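Side-chain contacts in MdbA protein (Corynebacterium diphtheriae, PDB 5C00), which acts as a thiol-disulfide oxidoreductase, probably forming disulfide bonds in exported proteins, and is essential for viability, pilus assembly, toxin production and virulence: residues T25-D30 against V34-N39; G101-A106 against W117-L122; K45-Y50 against E200-Q205; N81-N86 against S173-K178; K7-N12 against G135-A140. All coordinates share one frame; numbering follows the deposited sequence. Where two conformers were deposited one is given.

Contact 1: residues T25-D30 against V34-N39; sequences TGSVTD and VLKAVN
Residues T25-D30 and V34-N39 meet as the two arms of an antiparallel beta hairpin, whose first strand, 25-29, lies at the border of the central sheet. T25 and K36 form a hydrogen-bonded pair: T25 N donates to K36 O at 2.8 Å, and K36 N returns a nearly straight bond of 3.0 Å to T25 O. G26 faces L35 in the next, non-hydrogen-bonded pair, and S27 then pairs with V34 through V34 N and S27 O at 2.9 Å. The side chains of T25, S27, V34 and K36 share one face. There the lysine reaches along the first strand, away from its pair partner T25: CG stands between the backbone N and the carbonyl carbon (chi1 50°), and the chain, bent at chi3, runs past G26 until NZ gives a 2.6 Å hydrogen bond to S27 OG. That hydroxyl is also bonded to T29 OG1 at 3.0 Å, so two partners probably restrict its rotation. The hairpin adds two N-terminal strands to the thioredoxin-like sheet, strand 32-36 lying next to strand 78-85, where V34 touches V79 and N81. On the other face L35 reaches W113 and W117 of helix 113-125. Past K36, V38 CG2 returns to pack on T25 CG2 at 4.0 Å, the two side chains crossing at about a right angle.

Contact 2: residues G101-A106 against W117-L122; sequences GAAALA and WNYRAL
Y119 lies edge-on against the helix that carries A103 and A104, joining helices 96-109 and 113-125, consecutive members of the helical region inserted into the thioredoxin fold, as in the DsbA family. The ring does not lay a face on its partner. Its CE2 edge points at the backbone, with A103 CB and A104 N both close to the ring plane, and CE2 stands 3.7 Å from A104 N. Y119 CG is anti to the backbone N (chi1 -170°), which sends the ring straight across the gap between the two helices. The small methyl groups let the ring come this near: A104 CB lies 4.2 Å from CD2, while A103 CB sits beside the outer end of the ring. The hydroxyl passes A103 and finds its polar partner in F139 O of helix 136-145, so the buried oxygen is satisfied by a third helix. R120 starts out near A104 but leads away from it, forming salt bridges with E51 and D66. The contact between the two segments is therefore small and almost entirely the work of one aromatic edge on two alanines. At the far end of that edge, Y119 OH is 3.3 Å from A103 CB.

Contact 3: residues K45-Y50 against E200-Q205; sequences KKIDFY and ETWVEQ
I47 O, on the backbone of the strand residue that meets W202, is gripped twice by N81 of the adjacent strand, through the main-chain N and through ND2 of the side chain. On the helix side of this strand, the CB atoms of I47 and F49 both point toward the helix that begins at W202. The contact is apolar. W202 CG lies between its backbone N and carbonyl carbon (chi1 74°), and the indole reaches out from the first turn so that the six-membered ring arrives at the strand. I47 meets it with three carbons: CG2 approaches W202 CZ3 to 3.7 Å, with CD1 and CG1 close behind. F49 stands alongside; in one of its two conformers, F49 CD2 is 4.3 Å from W202 CZ2, and the rings are inclined at 58° with centroids 5.7 Å apart, an oblique arrangement. Over the centre of one indole face lies CG2 of V203, the next residue in the helix. In this thioredoxin-like fold helix 202-207 packs through W202 on I47 and F49 of strand 45-52, beside V188 of strand 187-190, while M69 of helix 56-74 touches F49, W202 and V203, and W202 NE1 makes a weak hydrogen bond to T65 of that helix.

Contact 4: residues N81-N86 against S173-K178; sequences NLRILN and SKKLEK
R83 and K175 make the polar-looking part of this strand-to-helix contact, yet the lysine touches with its carbons, not its ammonium group. The arginine chain is extended from CG to NE, and the lysine crosses it at about a right angle, laying its CD and CE over one face of the guanidinium group. K175 CE is 3.7 Å from R83 NE, and CD stands 3.8 Å above the guanidinium plane, displaced toward its rim. A bend at chi4 (51°) turns the ammonium group off, leaving NZ 5.1 Å from R83 NE. The like charges are probably eased by acidic neighbours, since R83 NE and NH2 form salt bridges with D48 and D30, while K175 NZ has a long, weak ion pair with D179. R83 NH1 is hydrogen-bonded to N172 of helix 162-180, which carries K175, so all three guanidinium nitrogens have partners and the group's orientation is well defined.

Apolar packing comes from L85, whose two methyl groups divide the work. CD1 meets L176 CD2 at 4.0 Å, those side chains also crossing nearly at right angles. CD2 presses on the backbone of S173, 3.6 Å from its N. In one of the two S173 conformers, CB lies 4.0 Å from L85 CD2 and the hydroxyl is bonded to E170 O in the preceding turn.

The axes of strand segment 81-85 and helix segment 173-178 are inclined at 105° and approach to 9.6 Å. This is a helix laid across a face of the thioredoxin-like sheet, with L85 near, though not touching, the CxxC motif that is probably the active site.

Contact 5: residues K7-N12 against G135-A140; sequences KAHQAN and GDNDFA
H9 and Q10, in the N-terminal arm, settle on the first turn of helix 136-145, where D138 supplies half of a capping box. As the third residue after the N-cap G135, the aspartate takes the G135 N-H on OD2 at 2.8 Å through the lone pair turned away from its other oxygen; the N-cap residue, being glycine, has no side chain to return the bond. The other carboxylate oxygen serves the arm. Q10 CG is anti to the carbonyl carbon, and a bend at chi2 (-53°) folds the chain back so that its amide comes over the carboxylate. NE2 donates to D138 OD1 at 2.8 Å in an almost straight line (176°), with the acceptor in the plane of the amide but the donor well above the plane of the carboxylate. Each aspartate oxygen is thus committed to a different segment, which should hold the carboxylate against rotation.

H9 adds a different grip. Its CG, likewise opposite the carbonyl carbon (chi1 -54°), brings the ring flat over N137, nearly parallel to the asparagine amide, and N137 CB sits above the ring centre at 3.4 Å, close to the normal, a CH-pi contact. N137 OD1 is hydrogen-bonded to R157 of helix 150-158, which H9 also touches. The arm's backbone is secured as well, the N atoms of H9 and Q10 both being bonded to D141 OD2 one turn further along the helix. Between the two grips, H9 CB lies 3.4 Å from D138 OD1.

How the contacts relate
Following the chain from the N terminus, contact 5 opens first and is completed only at 135-140, tying the leading arm to the helical region. Within that span contact 1 closes the short hairpin loop. Contact 3 opens next on strand 45-52 and contact 4 on the neighbouring strand 78-85; both close after contact 5 has ended, so each crosses it, whereas contact 4 lies wholly within contact 3. Contact 2, a local closure between consecutive helices, falls inside contacts 3, 4 and 5. Contacts 1, 3 and 4 share the sheet, while contact 2 packs against contact 1 where L105 meets V28 and against contact 5 where A103 CB meets F139 CB.

Contact 1: residues T25-D30 against V34-N39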
# COMPACT_ATOMS: atom_id res chain seq x y z
N THR A 25 -2.89 1.31 13.77
CA THR A 25 -3.15 2.65 13.22
C THR A 25 -2.03 2.95 12.20
O THR A 25 -1.26 2.05 11.76
CB THR A 25 -3.25 3.71 14.38
OG1 THR A 25 -3.61 4.99 13.87
CG2 THR A 25 -1.96 3.82 15.10
N GLY A 26 -1.91 4.21 11.81
CA GLY A 26 -0.92 4.54 10.80
C GLY A 26 -0.62 6.01 10.73
O GLY A 26 -1.24 6.80 11.41
N SER A 27 0.30 6.37 9.85
CA SER A 27 0.57 7.79 9.55
C SER A 27 1.11 7.88 8.15
O SER A 27 1.40 6.84 7.55
CB SER A 27 1.53 8.40 10.58
OG SER A 27 2.80 7.76 10.57
N VAL A 28 1.19 9.08 7.57
CA VAL A 28 1.85 9.25 6.27
C VAL A 28 3.02 10.14 6.57
O VAL A 28 2.84 11.32 6.89
CB VAL A 28 0.91 9.88 5.19
CG1 VAL A 28 1.68 10.08 3.90
CG2 VAL A 28 -0.32 9.02 4.95
N THR A 29 4.20 9.54 6.54
CA THR A 29 5.41 10.19 7.00
C THR A 29 6.57 9.82 6.09
O THR A 29 6.74 8.64 5.77
CB THR A 29 5.74 9.75 8.44
OG1 THR A 29 4.55 9.81 9.25
CG2 THR A 29 6.81 10.71 9.05
N ASP A 30 7.38 10.82 5.70
CA ASP A 30 8.64 10.56 5.01
C ASP A 30 8.45 9.71 3.76
O ASP A 30 9.20 8.81 3.56
CB ASP A 30 9.67 9.90 5.92
CG ASP A 30 11.04 9.69 5.24
OD1 ASP A 30 11.47 10.54 4.42
OD2 ASP A 30 11.70 8.66 5.46
N VAL A 34 2.87 4.48 6.92
CA VAL A 34 3.40 3.76 8.05
C VAL A 34 2.30 3.05 8.84
O VAL A 34 1.32 3.68 9.22
CB VAL A 34 4.20 4.73 8.97
CG1 VAL A 34 4.97 3.93 10.01
CG2 VAL A 34 5.17 5.56 8.17
N LEU A 35 2.42 1.73 9.02
CA LEU A 35 1.45 0.98 9.82
C LEU A 35 2.10 0.57 11.12
O LEU A 35 3.20 0.06 11.11
CB LEU A 35 0.96 -0.25 9.06
CG LEU A 35 0.40 0.07 7.69
CD1 LEU A 35 -0.06 -1.23 7.07
CD2 LEU A 35 -0.75 1.04 7.76
N LYS A 36 1.42 0.82 12.22
CA LYS A 36 1.99 0.62 13.54
C LYS A 36 0.91 0.45 14.57
O LYS A 36 -0.18 0.98 14.43
CB LYS A 36 2.82 1.85 13.90
CG LYS A 36 2.05 3.14 13.67
CD LYS A 36 2.95 4.38 13.75
CE LYS A 36 2.54 5.41 12.70
NZ LYS A 36 3.10 6.79 13.00
N ALA A 37 1.20 -0.30 15.62
CA ALA A 37 0.34 -0.37 16.76
C ALA A 37 0.27 1.00 17.46
O ALA A 37 1.23 1.75 17.44
CB ALA A 37 0.84 -1.42 17.72
N VAL A 38 -0.86 1.23 18.11
CA VAL A 38 -1.05 2.41 19.00
C VAL A 38 0.10 2.54 20.01
O VAL A 38 0.68 3.63 20.18
CB VAL A 38 -2.44 2.36 19.68
CG1 VAL A 38 -2.59 3.43 20.77
CG2 VAL A 38 -3.50 2.58 18.63
N ASN A 39 0.45 1.42 20.63
CA ASN A 39 1.54 1.39 21.60
C ASN A 39 2.63 0.47 21.09
O ASN A 39 2.94 -0.55 21.69
CB ASN A 39 1.02 0.94 22.97
CG ASN A 39 0.20 2.03 23.67
OD1 ASN A 39 0.63 3.19 23.79
ND2 ASN A 39 -0.97 1.66 24.16

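Contact 2: residues G101-A106 against W117-L122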
# COMPACT_ATOMS: atom_id res chain seq x y z
N GLY A 101 -2.00 3.61 -6.73
CA GLY A 101 -1.18 4.06 -5.63
C GLY A 101 -1.68 5.38 -5.09
O GLY A 101 -1.76 5.57 -3.88
N ALA A 102 -2.08 6.29 -5.96
CA ALA A 102 -2.57 7.58 -5.49
C ALA A 102 -3.99 7.47 -4.86
O ALA A 102 -4.30 8.21 -3.93
CB ALA A 102 -2.57 8.56 -6.61
N ALA A 103 -4.82 6.53 -5.33
CA ALA A 103 -6.14 6.26 -4.71
C ALA A 103 -5.96 5.73 -3.28
O ALA A 103 -6.55 6.23 -2.33
CB ALA A 103 -6.94 5.30 -5.55
N ALA A 104 -5.04 4.79 -3.12
CA ALA A 104 -4.75 4.21 -1.83
C ALA A 104 -4.15 5.27 -0.91
O ALA A 104 -4.51 5.30 0.27
CB ALA A 104 -3.83 3.01 -1.97
N LEU A 105 -3.25 6.10 -1.43
CA LEU A 105 -2.72 7.23 -0.64
C LEU A 105 -3.77 8.17 -0.12
O LEU A 105 -3.71 8.55 1.06
CB LEU A 105 -1.65 8.02 -1.38
CG LEU A 105 -0.98 9.18 -0.58
CD1 LEU A 105 -0.22 8.68 0.65
CD2 LEU A 105 0.00 9.82 -1.55
N ALA A 106 -4.74 8.54 -0.98
CA ALA A 106 -5.85 9.40 -0.55
C ALA A 106 -6.59 8.80 0.65
O ALA A 106 -7.00 9.51 1.56
CB ALA A 106 -6.80 9.68 -1.72
N TRP A 117 -6.44 -0.49 4.73
CA TRP A 117 -5.93 -1.85 4.67
C TRP A 117 -6.71 -2.75 3.70
O TRP A 117 -6.15 -3.51 2.89
CB TRP A 117 -5.96 -2.44 6.07
CG TRP A 117 -5.58 -3.82 6.05
CD1 TRP A 117 -6.39 -4.87 6.16
CD2 TRP A 117 -4.27 -4.32 5.86
NE1 TRP A 117 -5.66 -6.04 6.05
CE2 TRP A 117 -4.36 -5.72 5.89
CE3 TRP A 117 -3.01 -3.72 5.68
CZ2 TRP A 117 -3.25 -6.54 5.73
CZ3 TRP A 117 -1.89 -4.55 5.52
CH2 TRP A 117 -2.04 -5.94 5.56
N ASN A 118 -8.03 -2.69 3.80
CA ASN A 118 -8.86 -3.51 2.93
C ASN A 118 -8.83 -3.08 1.48
O ASN A 118 -8.93 -3.91 0.58
CB ASN A 118 -10.28 -3.54 3.47
CG ASN A 118 -10.40 -4.44 4.69
OD1 ASN A 118 -10.36 -5.67 4.56
ND2 ASN A 118 -10.43 -3.84 5.87
N TYR A 119 -8.65 -1.78 1.25
CA TYR A 119 -8.55 -1.23 -0.09
C TYR A 119 -7.27 -1.67 -0.75
O TYR A 119 -7.28 -2.18 -1.86
CB TYR A 119 -8.62 0.28 -0.03
CG TYR A 119 -8.76 0.95 -1.35
CD1 TYR A 119 -9.86 0.74 -2.15
CD2 TYR A 119 -7.83 1.83 -1.79
CE1 TYR A 119 -10.03 1.39 -3.35
CE2 TYR A 119 -7.99 2.49 -3.01
CZ TYR A 119 -9.10 2.30 -3.77
OH TYR A 119 -9.27 3.00 -4.97
N ARG A 120 -6.15 -1.59 -0.03
CA ARG A 120 -4.86 -2.11 -0.54
C ARG A 120 -4.98 -3.59 -0.91
O ARG A 120 -4.50 -4.00 -2.00
CB ARG A 120 -3.75 -1.93 0.53
CG ARG A 120 -2.47 -2.70 0.24
CD ARG A 120 -1.40 -2.42 1.30
NE ARG A 120 -0.21 -3.26 1.07
CZ ARG A 120 -0.09 -4.53 1.47
NH1 ARG A 120 -1.08 -5.13 2.10
NH2 ARG A 120 1.02 -5.24 1.21
N ALA A 121 -5.55 -4.37 0.00
CA ALA A 121 -5.66 -5.82 -0.22
C ALA A 121 -6.46 -6.08 -1.52
O ALA A 121 -6.08 -6.94 -2.31
CB ALA A 121 -6.33 -6.51 0.96
N LEU A 122 -7.56 -5.38 -1.70
CA LEU A 122 -8.38 -5.56 -2.89
C LEU A 122 -7.66 -5.19 -4.20
O LEU A 122 -7.65 -5.96 -5.17
CB LEU A 122 -9.69 -4.77 -2.75
CG LEU A 122 -10.70 -4.89 -3.90
CD1 LEU A 122 -10.87 -6.30 -4.33
CD2 LEU A 122 -12.05 -4.31 -3.45

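Contact 3: residues K45-Y50 against E200-Q205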
# COMPACT_ATOMS: atom_id res chain seq x y z
N LYS A 45 11.13 -3.46 15.23
CA LYS A 45 11.97 -3.40 14.04
C LYS A 45 11.29 -2.55 12.97
O LYS A 45 10.08 -2.63 12.82
CB LYS A 45 12.28 -4.82 13.55
CG LYS A 45 13.10 -5.61 14.58
CD LYS A 45 14.09 -6.57 13.94
CE LYS A 45 15.31 -6.83 14.82
NZ LYS A 45 14.94 -7.05 16.25
N LYS A 46 12.06 -1.67 12.32
CA LYS A 46 11.54 -0.81 11.27
C LYS A 46 11.64 -1.51 9.93
O LYS A 46 12.71 -1.92 9.51
CB LYS A 46 12.29 0.50 11.23
CG LYS A 46 11.99 1.36 12.44
CD LYS A 46 13.07 2.42 12.67
CE LYS A 46 13.14 2.87 14.12
NZ LYS A 46 14.50 3.38 14.44
N ILE A 47 10.53 -1.62 9.22
CA ILE A 47 10.51 -2.35 7.97
C ILE A 47 10.34 -1.32 6.89
O ILE A 47 9.54 -0.41 7.04
CB ILE A 47 9.35 -3.34 7.94
CG1 ILE A 47 9.33 -4.21 9.19
CG2 ILE A 47 9.37 -4.16 6.66
CD1 ILE A 47 10.52 -5.12 9.36
N ASP A 48 11.09 -1.45 5.82
CA ASP A 48 10.80 -0.72 4.61
C ASP A 48 10.36 -1.74 3.59
O ASP A 48 11.10 -2.66 3.25
CB ASP A 48 12.02 0.06 4.13
CG ASP A 48 12.41 1.18 5.08
OD1 ASP A 48 11.60 2.10 5.27
OD2 ASP A 48 13.53 1.12 5.65
N PHE A 49 9.09 -1.62 3.19
CA PHE A 49 8.49 -2.59 2.31
C PHE A 49 8.11 -1.84 1.05
O PHE A 49 7.25 -0.97 1.06
CB PHE A 49 7.30 -3.21 3.02
CG PHE A 49 6.61 -4.33 2.28
CD1 PHE A 49 7.11 -4.89 1.12
CD2 PHE A 49 5.42 -4.83 2.80
CE1 PHE A 49 6.44 -5.91 0.48
CE2 PHE A 49 4.74 -5.85 2.16
CZ PHE A 49 5.25 -6.39 1.00
N TYR A 50 8.77 -2.20 -0.04
CA TYR A 50 8.60 -1.54 -1.33
C TYR A 50 7.67 -2.37 -2.20
O TYR A 50 7.89 -3.57 -2.36
CB TYR A 50 9.93 -1.35 -2.02
CG TYR A 50 10.90 -0.42 -1.31
CD1 TYR A 50 11.72 -0.88 -0.29
CD2 TYR A 50 11.00 0.94 -1.69
CE1 TYR A 50 12.60 -0.03 0.37
CE2 TYR A 50 11.90 1.78 -1.05
CZ TYR A 50 12.67 1.30 -0.01
OH TYR A 50 13.60 2.14 0.57
N GLU A 200 9.63 -15.07 1.72
CA GLU A 200 8.32 -15.52 2.21
C GLU A 200 8.25 -15.55 3.72
O GLU A 200 7.14 -15.55 4.28
CB GLU A 200 7.98 -16.91 1.71
CG GLU A 200 7.69 -16.95 0.23
CD GLU A 200 7.21 -18.32 -0.23
OE1 GLU A 200 6.51 -19.02 0.54
OE2 GLU A 200 7.52 -18.69 -1.38
N THR A 201 9.40 -15.58 4.37
CA THR A 201 9.44 -15.66 5.82
C THR A 201 9.99 -14.40 6.44
O THR A 201 10.47 -14.43 7.56
CB THR A 201 10.27 -16.89 6.29
OG1 THR A 201 11.68 -16.67 6.08
CG2 THR A 201 9.86 -18.11 5.54
N TRP A 202 9.89 -13.27 5.73
CA TRP A 202 10.49 -12.05 6.23
C TRP A 202 9.92 -11.63 7.58
O TRP A 202 10.64 -11.06 8.38
CB TRP A 202 10.39 -10.92 5.20
CG TRP A 202 9.04 -10.29 4.98
CD1 TRP A 202 8.17 -10.53 3.98
CD2 TRP A 202 8.47 -9.25 5.78
NE1 TRP A 202 7.06 -9.70 4.10
CE2 TRP A 202 7.24 -8.89 5.19
CE3 TRP A 202 8.90 -8.56 6.91
CZ2 TRP A 202 6.42 -7.90 5.71
CZ3 TRP A 202 8.07 -7.55 7.44
CH2 TRP A 202 6.84 -7.24 6.83
N VAL A 203 8.63 -11.90 7.82
CA VAL A 203 8.00 -11.46 9.06
C VAL A 203 8.62 -12.26 10.24
O VAL A 203 8.98 -11.66 11.28
CB VAL A 203 6.47 -11.62 9.02
CG1 VAL A 203 5.86 -11.18 10.35
CG2 VAL A 203 5.86 -10.81 7.86
N GLU A 204 8.81 -13.56 10.03
CA GLU A 204 9.51 -14.40 11.06
C GLU A 204 10.89 -13.85 11.31
O GLU A 204 11.35 -13.76 12.43
CB GLU A 204 9.70 -15.85 10.62
CG GLU A 204 8.46 -16.68 10.46
CD GLU A 204 8.74 -18.02 9.80
OE1 GLU A 204 7.93 -18.41 8.92
OE2 GLU A 204 9.77 -18.68 10.11
N GLN A 205 11.57 -13.50 10.23
CA GLN A 205 12.92 -12.97 10.31
C GLN A 205 12.94 -11.67 11.07
O GLN A 205 13.83 -11.45 11.86
CB GLN A 205 13.48 -12.73 8.93
CG GLN A 205 13.74 -13.99 8.13
CD GLN A 205 14.56 -13.73 6.88
OE1 GLN A 205 15.63 -13.10 6.92
NE2 GLN A 205 14.07 -14.24 5.74

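Contact 4: residues N81-N86 against S173-K178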
# COMPACT_ATOMS: atom_id res chain seq x y z
N ASN A 81 6.96 0.58 7.13
CA ASN A 81 6.91 1.66 6.20
C ASN A 81 6.62 1.12 4.80
O ASN A 81 7.52 0.61 4.15
CB ASN A 81 8.22 2.43 6.20
CG ASN A 81 8.56 2.94 7.57
OD1 ASN A 81 8.09 3.98 7.98
ND2 ASN A 81 9.35 2.19 8.30
N LEU A 82 5.39 1.33 4.34
CA LEU A 82 4.99 0.95 3.02
C LEU A 82 5.43 2.07 2.07
O LEU A 82 4.98 3.23 2.20
CB LEU A 82 3.48 0.73 2.90
CG LEU A 82 2.92 -0.45 3.69
CD1 LEU A 82 1.41 -0.36 3.65
CD2 LEU A 82 3.40 -1.76 3.11
N ARG A 83 6.40 1.73 1.22
CA ARG A 83 7.05 2.64 0.29
C ARG A 83 6.61 2.27 -1.11
O ARG A 83 7.16 1.33 -1.73
CB ARG A 83 8.55 2.58 0.48
CG ARG A 83 8.98 3.14 1.85
CD ARG A 83 10.49 3.42 1.97
NE ARG A 83 10.74 4.06 3.25
CZ ARG A 83 10.52 5.34 3.52
NH1 ARG A 83 10.08 6.16 2.59
NH2 ARG A 83 10.71 5.80 4.74
N ILE A 84 5.56 2.96 -1.55
CA ILE A 84 4.94 2.64 -2.80
C ILE A 84 5.61 3.28 -4.01
O ILE A 84 5.95 4.46 -4.03
CB ILE A 84 3.41 2.94 -2.80
CG1 ILE A 84 2.72 2.42 -1.53
CG2 ILE A 84 2.79 2.35 -4.05
CD1 ILE A 84 3.00 0.98 -1.23
N LEU A 85 5.82 2.45 -5.02
CA LEU A 85 6.50 2.84 -6.23
C LEU A 85 5.52 2.90 -7.41
O LEU A 85 4.41 2.37 -7.33
CB LEU A 85 7.58 1.81 -6.54
CG LEU A 85 8.63 1.55 -5.46
CD1 LEU A 85 9.44 0.35 -5.81
CD2 LEU A 85 9.54 2.77 -5.30
N ASN A 86 5.93 3.55 -8.51
CA ASN A 86 5.16 3.53 -9.75
C ASN A 86 6.05 3.22 -10.97
O ASN A 86 5.74 3.59 -12.11
CB ASN A 86 4.34 4.81 -9.97
CG ASN A 86 5.20 6.03 -10.20
OD1 ASN A 86 6.40 5.92 -10.15
ND2 ASN A 86 4.56 7.23 -10.41
N SER A 173 11.90 5.42 -4.90
CA SER A 173 12.78 4.72 -5.82
C SER A 173 14.24 5.17 -5.63
O SER A 173 15.13 4.35 -5.76
CB SER A 173 12.35 4.89 -7.27
OG SER A 173 12.42 6.22 -7.67
N LYS A 174 14.46 6.43 -5.30
CA LYS A 174 15.82 6.87 -5.01
C LYS A 174 16.39 6.22 -3.75
O LYS A 174 17.57 5.80 -3.74
CB LYS A 174 15.90 8.39 -4.90
CG LYS A 174 15.78 9.10 -6.23
CD LYS A 174 15.87 10.61 -5.98
CE LYS A 174 16.07 11.40 -7.27
NZ LYS A 174 14.80 11.47 -8.04
N LYS A 175 15.56 6.09 -2.70
CA LYS A 175 15.94 5.36 -1.50
C LYS A 175 16.24 3.92 -1.83
O LYS A 175 17.23 3.37 -1.35
CB LYS A 175 14.90 5.47 -0.37
CG LYS A 175 15.30 4.82 0.94
CD LYS A 175 14.20 5.02 1.97
CE LYS A 175 14.46 4.30 3.28
NZ LYS A 175 15.81 4.59 3.85
N LEU A 176 15.43 3.29 -2.67
CA LEU A 176 15.66 1.90 -3.01
C LEU A 176 16.94 1.74 -3.84
O LEU A 176 17.68 0.79 -3.66
CB LEU A 176 14.47 1.33 -3.76
CG LEU A 176 14.52 -0.15 -4.12
CD1 LEU A 176 14.69 -0.94 -2.86
CD2 LEU A 176 13.25 -0.58 -4.83
N GLU A 177 17.20 2.68 -4.74
CA GLU A 177 18.46 2.66 -5.48
C GLU A 177 19.65 2.75 -4.58
O GLU A 177 20.60 2.03 -4.76
CB GLU A 177 18.49 3.79 -6.50
CG GLU A 177 17.65 3.43 -7.69
CD GLU A 177 17.42 4.59 -8.62
OE1 GLU A 177 17.34 5.74 -8.15
OE2 GLU A 177 17.27 4.31 -9.83
N LYS A 178 19.59 3.66 -3.60
CA LYS A 178 20.66 3.90 -2.65
C LYS A 178 20.86 2.66 -1.76
O LYS A 178 22.00 2.19 -1.60
CB LYS A 178 20.31 5.12 -1.82
CG LYS A 178 21.27 5.56 -0.73
CD LYS A 178 20.52 6.49 0.22
CE LYS A 178 21.34 7.67 0.72
NZ LYS A 178 21.82 7.49 2.12

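Contact 5: residues K7-N12 against G135-A140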
# COMPACT_ATOMS: atom_id res chain seq x y z
N LYS A 7 -23.08 9.18 -11.05
CA LYS A 7 -23.09 7.95 -11.89
C LYS A 7 -22.16 6.86 -11.34
O LYS A 7 -21.04 7.15 -10.91
CB LYS A 7 -22.67 8.31 -13.31
CG LYS A 7 -23.10 7.30 -14.35
CD LYS A 7 -22.69 7.75 -15.74
CE LYS A 7 -23.52 7.02 -16.78
NZ LYS A 7 -23.05 7.28 -18.16
N ALA A 8 -22.61 5.62 -11.41
CA ALA A 8 -21.89 4.48 -10.84
C ALA A 8 -20.95 3.96 -11.92
O ALA A 8 -21.34 3.84 -13.05
CB ALA A 8 -22.86 3.38 -10.45
N HIS A 9 -19.71 3.67 -11.56
CA HIS A 9 -18.70 3.14 -12.47
C HIS A 9 -18.32 1.70 -12.17
O HIS A 9 -18.07 0.93 -13.11
CB HIS A 9 -17.46 4.02 -12.36
CG HIS A 9 -17.75 5.46 -12.58
ND1 HIS A 9 -17.86 5.99 -13.85
CD2 HIS A 9 -18.04 6.47 -11.72
CE1 HIS A 9 -18.19 7.27 -13.75
NE2 HIS A 9 -18.29 7.58 -12.48
N GLN A 10 -18.21 1.35 -10.88
CA GLN A 10 -17.91 -0.03 -10.44
C GLN A 10 -18.97 -0.59 -9.49
O GLN A 10 -19.25 0.00 -8.45
CB GLN A 10 -16.59 -0.14 -9.70
CG GLN A 10 -15.36 -0.18 -10.53
CD GLN A 10 -15.39 -1.24 -11.61
OE1 GLN A 10 -15.54 -2.43 -11.33
NE2 GLN A 10 -15.22 -0.80 -12.82
N ALA A 11 -19.51 -1.76 -9.84
CA ALA A 11 -20.60 -2.38 -9.06
C ALA A 11 -21.78 -1.40 -8.98
O ALA A 11 -22.17 -0.84 -10.00
CB ALA A 11 -20.10 -2.86 -7.69
N ASN A 12 -22.35 -1.22 -7.79
CA ASN A 12 -23.51 -0.38 -7.61
C ASN A 12 -23.48 0.12 -6.19
O ASN A 12 -22.64 -0.30 -5.40
CB ASN A 12 -24.79 -1.20 -7.84
CG ASN A 12 -24.93 -2.35 -6.86
OD1 ASN A 12 -25.10 -2.14 -5.65
ND2 ASN A 12 -24.90 -3.58 -7.37
N GLY A 135 -10.31 3.32 -14.48
CA GLY A 135 -9.90 4.69 -14.41
C GLY A 135 -10.13 5.22 -13.04
O GLY A 135 -10.59 4.50 -12.15
N ASP A 136 -9.86 6.51 -12.86
CA ASP A 136 -9.96 7.12 -11.54
C ASP A 136 -11.34 7.00 -10.88
O ASP A 136 -11.42 6.87 -9.66
CB ASP A 136 -9.54 8.58 -11.62
CG ASP A 136 -8.01 8.76 -11.91
OD1 ASP A 136 -7.18 7.90 -11.47
OD2 ASP A 136 -7.65 9.76 -12.59
N ASN A 137 -12.40 7.01 -11.66
CA ASN A 137 -13.73 6.94 -11.07
C ASN A 137 -14.01 5.53 -10.59
O ASN A 137 -14.84 5.35 -9.70
CB ASN A 137 -14.80 7.42 -12.05
CG ASN A 137 -14.86 8.94 -12.15
OD1 ASN A 137 -15.05 9.65 -11.17
ND2 ASN A 137 -14.69 9.43 -13.33
N ASP A 138 -13.34 4.53 -11.18
CA ASP A 138 -13.46 3.16 -10.71
C ASP A 138 -12.76 3.01 -9.39
O ASP A 138 -13.32 2.46 -8.43
CB ASP A 138 -12.92 2.20 -11.76
CG ASP A 138 -13.66 2.33 -13.08
OD1 ASP A 138 -14.87 1.93 -13.17
OD2 ASP A 138 -13.07 2.88 -14.03
N PHE A 139 -11.52 3.49 -9.30
CA PHE A 139 -10.84 3.45 -8.02
C PHE A 139 -11.65 4.17 -6.93
O PHE A 139 -11.69 3.74 -5.75
CB PHE A 139 -9.45 4.04 -8.15
CG PHE A 139 -8.51 3.16 -8.93
CD1 PHE A 139 -7.94 2.06 -8.32
CD2 PHE A 139 -8.19 3.43 -10.24
CE1 PHE A 139 -7.08 1.23 -9.02
CE2 PHE A 139 -7.32 2.61 -10.95
CZ PHE A 139 -6.75 1.52 -10.34
N ALA A 140 -12.27 5.28 -7.28
CA ALA A 140 -13.05 6.04 -6.30
C ALA A 140 -14.31 5.30 -5.84
O ALA A 140 -14.62 5.29 -4.66
CB ALA A 140 -13.42 7.39 -6.86